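Local structure of superantigen-like protein SSL8 (Staphylococcus aureus, 3R2T) at residues N96-V101 with D130-S135. The protein is of unknown function but belongs to the staphylococcal/streptococcal toxin family, as a superantigen-like protein that is probably secreted. Residues are numbered along the deposited sequence; the frame is centred on the assembly and turned at random.
Sequences NQKFQV and DGRIFS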
# COMPACT_ATOMS: atom_id res chain seq x y z
N ASN A 96 6.73 12.80 18.04
CA ASN A 96 7.39 11.54 18.36
C ASN A 96 6.78 10.41 17.54
O ASN A 96 6.67 9.27 18.00
CB ASN A 96 7.37 11.26 19.87
CG ASN A 96 8.13 12.31 20.67
OD1 ASN A 96 8.46 13.39 20.15
ND2 ASN A 96 8.42 12.01 21.94
N GLN A 97 6.38 10.76 16.31
CA GLN A 97 5.80 9.82 15.35
C GLN A 97 6.57 9.80 14.03
O GLN A 97 7.14 10.80 13.61
CB GLN A 97 4.32 10.16 15.07
CG GLN A 97 3.35 9.60 16.09
CD GLN A 97 3.29 8.06 16.08
OE1 GLN A 97 3.81 7.40 15.16
NE2 GLN A 97 2.64 7.50 17.10
N LYS A 98 6.57 8.62 13.40
CA LYS A 98 7.25 8.38 12.13
C LYS A 98 6.19 8.23 11.04
O LYS A 98 5.20 7.52 11.24
CB LYS A 98 8.06 7.08 12.21
CG LYS A 98 9.04 6.98 13.39
CD LYS A 98 9.69 5.59 13.42
CE LYS A 98 10.50 5.32 14.70
NZ LYS A 98 11.67 6.23 14.86
N PHE A 99 6.39 8.86 9.89
CA PHE A 99 5.43 8.80 8.80
C PHE A 99 6.02 8.39 7.47
O PHE A 99 7.21 8.56 7.22
CB PHE A 99 4.78 10.17 8.59
CG PHE A 99 3.95 10.62 9.74
CD1 PHE A 99 2.62 10.26 9.82
CD2 PHE A 99 4.48 11.42 10.73
CE1 PHE A 99 1.84 10.67 10.87
CE2 PHE A 99 3.70 11.85 11.78
CZ PHE A 99 2.38 11.47 11.85
N GLN A 100 5.13 7.88 6.61
CA GLN A 100 5.46 7.47 5.26
C GLN A 100 4.25 7.77 4.39
O GLN A 100 3.26 7.06 4.42
CB GLN A 100 5.83 6.00 5.18
CG GLN A 100 6.18 5.53 3.78
CD GLN A 100 6.92 4.22 3.78
OE1 GLN A 100 7.81 4.01 4.61
NE2 GLN A 100 6.58 3.33 2.85
N VAL A 101 4.38 8.84 3.61
CA VAL A 101 3.31 9.33 2.77
C VAL A 101 3.46 8.89 1.35
O VAL A 101 4.44 9.24 0.66
CB VAL A 101 3.31 10.87 2.78
CG1 VAL A 101 2.17 11.40 1.90
CG2 VAL A 101 3.19 11.36 4.23
N ASP A 130 7.38 -1.16 13.06
CA ASP A 130 8.19 -0.21 13.86
C ASP A 130 7.47 1.11 14.19
O ASP A 130 8.09 2.09 14.61
CB ASP A 130 9.61 -0.00 13.29
CG ASP A 130 9.64 0.32 11.80
OD1 ASP A 130 10.66 -0.06 11.16
OD2 ASP A 130 8.69 0.92 11.25
N GLY A 131 6.14 1.10 14.02
CA GLY A 131 5.30 2.23 14.35
C GLY A 131 5.15 3.30 13.28
O GLY A 131 4.49 4.29 13.54
N ARG A 132 5.74 3.10 12.10
CA ARG A 132 5.63 4.09 11.04
C ARG A 132 4.23 4.04 10.41
O ARG A 132 3.72 2.99 10.03
CB ARG A 132 6.75 3.93 10.00
CG ARG A 132 6.82 5.07 8.97
CD ARG A 132 8.06 4.97 8.07
NE ARG A 132 9.32 5.10 8.81
CZ ARG A 132 9.90 6.25 9.15
NH1 ARG A 132 9.35 7.43 8.85
NH2 ARG A 132 11.04 6.24 9.82
N ILE A 133 3.62 5.20 10.31
CA ILE A 133 2.26 5.37 9.82
C ILE A 133 2.20 5.58 8.32
O ILE A 133 2.71 6.58 7.81
CB ILE A 133 1.63 6.58 10.54
CG1 ILE A 133 1.64 6.34 12.07
CG2 ILE A 133 0.24 6.82 10.05
CD1 ILE A 133 1.35 7.59 12.92
N PHE A 134 1.55 4.65 7.63
CA PHE A 134 1.38 4.72 6.17
C PHE A 134 0.15 5.53 5.83
O PHE A 134 -0.96 5.15 6.18
CB PHE A 134 1.23 3.31 5.60
CG PHE A 134 2.53 2.54 5.46
CD1 PHE A 134 3.56 2.67 6.38
CD2 PHE A 134 2.67 1.60 4.45
CE1 PHE A 134 4.74 1.92 6.25
CE2 PHE A 134 3.84 0.85 4.31
CZ PHE A 134 4.88 1.01 5.22
N SER A 135 0.34 6.63 5.11
CA SER A 135 -0.76 7.49 4.71
C SER A 135 -0.60 7.90 3.25
O SER A 135 0.50 7.82 2.68
CB SER A 135 -0.80 8.73 5.61
OG SER A 135 -1.94 9.53 5.35
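With CG opposite the backbone N (chi1 -171°) and a bend at chi3 (-63°), Arg-132 lays its chain across the neighbouring strand, where NH1 donates a hydrogen bond to Phe-99 O at 2.9 Å. That oxygen lies near the guanidinium plane, although the donor sits above the carbonyl plane. CB of Lys-98 covers one guanidinium face, 3.6 Å from NH1; a long, flat-ended arginine suits this place, able both to pack and to donate. Gln-100, likewise with CG trans to its backbone N and an extended chain beyond, runs beside Phe-134 and stacks its amide over one ring face, NE2 lying 3.7 Å from CZ and the planes 25° apart. A flat amide can lie against an aromatic face; NE2 sits over it, displaced toward the rim.

Beneath these side chains, strands 99-102 and 133-141 pair in parallel within the OB-fold domain, a curled beta-barrel. Ile-133 N donates to Lys-98 O at 3.0 Å, almost straight; Gln-100 N then reaches Ile-133 O, and Ser-135 N returns to Gln-100 O. On the other sheet face, Ile-133 CD1 approaches CE1 of the Phe-99 ring at 3.7 Å, two apolar groups suited to a buried interior that Tyr-72 and Phe-92 help fill. Ser-135, small and buried on this same face, satisfies its hydroxyl through Val-123 N. In the turn that leads into Ile-133, Gly-131 takes a positive phi, which suits glycine, having no CB to crowd the preceding carbonyl oxygen.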